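Cellulase from Bacteroides salanitronis is a broad-specificity endoglucanase whose family 5 glycoside hydrolase domain, the part present here, probably cleaves beta-1,4-glucosidic bonds within cellulose chains. Local coordinates of one contact, PDB 6WQY (chain A, 1.05 Å), residues Gly34-Asn39 and Ser74-Val79, beside the matching contact of the related endoglucanase FnCel5A from Fervidobacterium nodosum, PDB 3NCO (chain B, 1.50 Å), residues Gly23-Asn28 and Ser57-Ile62. Both blocks share one frame: the second was fitted to the first on N, CA, C and O of the twelve residues, RMSD 0.34 Å. Numbering follows each deposited sequence.

Structure 1 (6WQY); sequences GWNLGN and SVRIPV.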
# COMPACT_ATOMS: atom_id res chain seq x y z
N GLY A 34 -5.94 7.90 -2.18
CA GLY A 34 -4.83 7.73 -1.27
C GLY A 34 -3.49 8.21 -1.82
O GLY A 34 -3.30 8.42 -3.01
N TRP A 35 -2.54 8.31 -0.89
CA TRP A 35 -1.18 8.77 -1.17
C TRP A 35 -0.24 8.03 -0.23
O TRP A 35 -0.54 7.88 0.95
CB TRP A 35 -1.12 10.27 -0.95
CG TRP A 35 0.17 10.97 -1.26
CD1 TRP A 35 0.51 11.56 -2.45
CD2 TRP A 35 1.24 11.26 -0.35
NE1 TRP A 35 1.73 12.20 -2.33
CE2 TRP A 35 2.21 12.03 -1.06
CE3 TRP A 35 1.47 10.96 0.99
CZ2 TRP A 35 3.39 12.48 -0.45
CZ3 TRP A 35 2.65 11.40 1.58
CH2 TRP A 35 3.58 12.16 0.86
N ASN A 36 0.90 7.60 -0.77
CA ASN A 36 1.93 6.93 0.02
C ASN A 36 3.05 7.88 0.42
O ASN A 36 3.61 8.57 -0.43
CB ASN A 36 2.64 5.82 -0.78
CG ASN A 36 1.86 4.53 -0.86
OD1 ASN A 36 2.03 3.65 -0.01
ND2 ASN A 36 1.05 4.39 -1.89
N LEU A 37 3.40 7.84 1.70
CA LEU A 37 4.58 8.53 2.24
C LEU A 37 5.80 7.65 1.98
O LEU A 37 6.28 6.91 2.83
CB LEU A 37 4.37 8.77 3.73
CG LEU A 37 5.46 9.55 4.45
CD1 LEU A 37 5.51 10.98 3.97
CD2 LEU A 37 5.26 9.48 5.94
N GLY A 38 6.29 7.69 0.73
CA GLY A 38 7.32 6.76 0.30
C GLY A 38 8.73 7.28 0.50
O GLY A 38 8.99 8.47 0.61
N ASN A 39 9.68 6.34 0.48
CA ASN A 39 11.09 6.64 0.77
C ASN A 39 11.23 7.45 2.05
O ASN A 39 12.02 8.39 2.13
CB ASN A 39 11.80 7.30 -0.41
CG ASN A 39 12.15 6.33 -1.52
OD1 ASN A 39 11.72 5.20 -1.52
ND2 ASN A 39 12.95 6.80 -2.47
N SER A 74 -6.76 9.57 2.32
CA SER A 74 -6.08 8.54 3.09
C SER A 74 -4.60 8.54 2.75
O SER A 74 -4.21 8.82 1.62
CB SER A 74 -6.65 7.16 2.73
OG SER A 74 -8.06 7.11 2.93
N VAL A 75 -3.77 8.18 3.73
CA VAL A 75 -2.32 8.08 3.53
C VAL A 75 -1.84 6.71 3.96
O VAL A 75 -2.09 6.29 5.10
CB VAL A 75 -1.57 9.17 4.31
CG1 VAL A 75 -0.08 9.03 4.12
CG2 VAL A 75 -2.02 10.54 3.85
N ARG A 76 -1.08 6.05 3.09
CA ARG A 76 -0.35 4.85 3.46
C ARG A 76 1.04 5.26 3.90
O ARG A 76 1.73 6.03 3.21
CB ARG A 76 -0.31 3.87 2.29
CG ARG A 76 0.42 2.56 2.57
CD ARG A 76 0.07 1.54 1.51
NE ARG A 76 0.77 0.26 1.57
CZ ARG A 76 1.88 -0.04 0.92
NH1 ARG A 76 2.56 0.88 0.25
NH2 ARG A 76 2.31 -1.29 0.97
N ILE A 77 1.42 4.77 5.07
CA ILE A 77 2.68 5.08 5.74
C ILE A 77 3.46 3.77 5.79
O ILE A 77 3.36 3.00 6.77
CB ILE A 77 2.42 5.62 7.16
CG1 ILE A 77 1.53 6.87 7.14
CG2 ILE A 77 3.74 5.90 7.87
CD1 ILE A 77 0.88 7.18 8.47
N PRO A 78 4.25 3.46 4.77
CA PRO A 78 5.10 2.27 4.84
C PRO A 78 6.11 2.44 5.97
O PRO A 78 6.70 3.51 6.12
CB PRO A 78 5.78 2.22 3.47
CG PRO A 78 5.51 3.48 2.82
CD PRO A 78 4.38 4.17 3.49
N VAL A 79 6.33 1.37 6.74
CA VAL A 79 7.28 1.42 7.85
C VAL A 79 8.20 0.20 7.76
O VAL A 79 7.73 -0.94 7.83
CB VAL A 79 6.60 1.42 9.23
CG1 VAL A 79 7.67 1.51 10.32
CG2 VAL A 79 5.61 2.57 9.36
O HOH W 1 6.68 6.21 5.53

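Structure 2 (3NCO); sequences GINMGN and SVRIPI.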
# COMPACT_ATOMS: atom_id res chain seq x y z
N GLY B 23 -6.08 7.90 -2.11
CA GLY B 23 -5.01 8.11 -1.15
C GLY B 23 -3.66 8.30 -1.80
O GLY B 23 -3.55 8.35 -3.05
N ILE B 24 -2.66 8.46 -0.93
CA ILE B 24 -1.27 8.56 -1.42
C ILE B 24 -0.30 7.90 -0.45
O ILE B 24 -0.57 7.81 0.75
CB ILE B 24 -0.94 10.04 -1.69
CG1 ILE B 24 0.32 10.30 -2.60
CG2 ILE B 24 -0.91 10.82 -0.34
CD1 ILE B 24 0.43 11.70 -2.97
N ASN B 25 0.81 7.38 -0.98
CA ASN B 25 1.84 6.76 -0.17
C ASN B 25 2.84 7.81 0.24
O ASN B 25 3.33 8.57 -0.61
CB ASN B 25 2.59 5.73 -1.01
CG ASN B 25 1.82 4.43 -1.16
OD1 ASN B 25 1.97 3.55 -0.32
ND2 ASN B 25 0.97 4.30 -2.16
N MSE B 26 3.17 7.76 1.53
CA MSE B 26 4.18 8.67 2.09
C MSE B 26 5.42 7.81 2.26
O MSE B 26 5.75 7.33 3.36
CB MSE B 26 3.60 9.36 3.34
CG MSE B 26 2.97 10.81 2.89
SE MSE B 26 4.92 11.83 3.11
CE MSE B 26 6.40 11.01 2.27
N GLY B 27 6.04 7.59 1.11
CA GLY B 27 7.16 6.67 0.90
C GLY B 27 8.56 7.27 0.83
O GLY B 27 8.75 8.50 0.72
N ASN B 28 9.53 6.34 0.84
CA ASN B 28 10.96 6.64 0.86
C ASN B 28 11.39 7.29 2.16
O ASN B 28 12.44 7.94 2.18
CB ASN B 28 11.33 7.57 -0.32
CG ASN B 28 11.59 6.80 -1.61
OD1 ASN B 28 10.76 6.04 -2.07
ND2 ASN B 28 12.73 7.05 -2.24
N SER B 57 -6.70 9.70 2.26
CA SER B 57 -5.95 8.78 3.13
C SER B 57 -4.48 8.78 2.76
O SER B 57 -4.09 9.24 1.68
CB SER B 57 -6.53 7.37 2.99
OG SER B 57 -6.31 6.90 1.67
N VAL B 58 -3.68 8.29 3.71
CA VAL B 58 -2.25 8.18 3.47
C VAL B 58 -1.80 6.80 3.90
O VAL B 58 -2.22 6.29 4.93
CB VAL B 58 -1.46 9.28 4.30
CG1 VAL B 58 -1.77 9.26 5.79
CG2 VAL B 58 -0.00 9.33 3.96
N ARG B 59 -0.94 6.20 3.07
CA ARG B 59 -0.39 4.90 3.40
C ARG B 59 1.09 5.14 3.77
O ARG B 59 1.80 5.76 3.01
CB ARG B 59 -0.47 3.96 2.16
CG ARG B 59 0.28 2.66 2.42
CD ARG B 59 -0.11 1.62 1.35
NE ARG B 59 0.50 0.30 1.49
CZ ARG B 59 1.60 -0.11 0.86
NH1 ARG B 59 2.30 0.71 0.07
NH2 ARG B 59 1.99 -1.40 1.03
N ILE B 60 1.51 4.63 4.94
CA ILE B 60 2.85 4.92 5.52
C ILE B 60 3.67 3.60 5.61
O ILE B 60 3.51 2.82 6.54
CB ILE B 60 2.73 5.56 6.95
CG1 ILE B 60 1.75 6.76 6.95
CG2 ILE B 60 4.08 6.04 7.46
CD1 ILE B 60 1.57 7.40 8.38
N PRO B 61 4.59 3.38 4.66
CA PRO B 61 5.58 2.30 4.68
C PRO B 61 6.50 2.47 5.92
O PRO B 61 6.97 3.57 6.19
CB PRO B 61 6.32 2.51 3.35
CG PRO B 61 5.24 3.24 2.38
CD PRO B 61 4.61 4.18 3.40
N ILE B 62 6.67 1.38 6.68
CA ILE B 62 7.50 1.40 7.90
C ILE B 62 8.40 0.17 8.04
O ILE B 62 7.91 -0.95 8.07
CB ILE B 62 6.59 1.53 9.18
CG1 ILE B 62 5.61 2.70 9.04
CG2 ILE B 62 7.42 1.58 10.47
CD1 ILE B 62 4.53 2.77 10.16
O HOH W 2 7.14 6.21 5.32

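Structure 1 (6WQY)
Asn36 and Arg76 meet side by side on adjacent parallel strands, 34-37 and 74-77, the first two of the eight-stranded TIM barrel. The extended Arg76 chain brings NH1 to Asn36 OD1 at 2.8 Å, with a nearly straight N-H (166°); OD1 lies in the guanidinium plane, although the two planar groups stand 82° apart. Salt bridges to Glu170 and Glu309 suit a long side chain with one charge and several N-H donors. Ser74 OG bonds to Leu31 O. Backbone bonds tie Trp35 to Ser74 and Arg76, and Leu37 N to Arg76 O; a water donates to Leu37 O and Pro78 O. On the apolar side, Trp35, its CG anti to the backbone N (chi1 -176°), lays a broad ring against Leu67 of helix 61-70, and NE1 hydrogen-bonds to Asp346 OD2. Leu37 CB approaches Val75 CG1 at 4.5 Å.

Structure 2 (3NCO)
Asn25 and Arg59 lie side by side, their amide and guanidinium planes 82° apart. The extended Arg59 chain carries NH1 to 2.9 Å from Asn25 OD1, with a nearly straight N-H (164°) and OD1 in the guanidinium plane. Salt bridges to Glu140 and Glu260 give the arginine further partners, which suits its charge to this buried place. Ser57 OG bonds to Ile20 O. Backbone bonds tie Ile24 to Ser57 and Arg59, and Met26 N to Arg59 O; a water donates to Met26 O and Pro61 O. On the apolar side, Ile24 is a compact branched residue that packs on Ile50 of helix 44-53. Met26, modelled as selenomethionine, bends along its chain and presses CG to 3.5 Å from Val58 CG2, closer than usual carbon contact.

How the two compare
The sharpest difference is the large indole of Trp35(A) against the small branched chain of Ile24(B). The CD1 atoms of the two nearly coincide, 0.5 Å apart, but CG and most of the rest of the indole, including NE1 and the six-membered ring, have no counterpart in Ile24(B), whose CG2 in turn has none in Trp35(A). A contact along the strand exists in structure 1 alone: Trp35(A) CZ3 lies 3.5 Å from Leu37(A) CA. Trp35(A) CZ3 is also 3.8 Å from Leu37(A) CD1, whereas Ile24(B) CG2 comes no nearer than 5.0 Å to Met26(B) CG. That neighbour is itself exchanged. CG of Met26(B) stands 1.5 Å apart from the place of Trp35(A) CZ3 after superposition, so the selenomethionine chain comes close to ground that the indole occupies. CG and CD2 of Leu37(A) have no counterpart in Met26(B), nor CG and CE of Met26(B) in Leu37(A). Both touch the valine beside them, Val75(A) or Val58(B), although the models differ there: chi1 is 178° in Val75(A) and 55° in Val58(B), leaving the place of CG2 of Val75(A). Asn36(A) and Arg76(A) keep their places and their bond in Asn25(B) and Arg59(B), and the bridging water stays. Val79(A) against Ile62(B) is a conservative exchange whose branches largely coincide. Ser74(A) and Ser57(B) turn their hydroxyls differently, chi1 -56° against 65°, setting the OG atoms 2.2 Å apart.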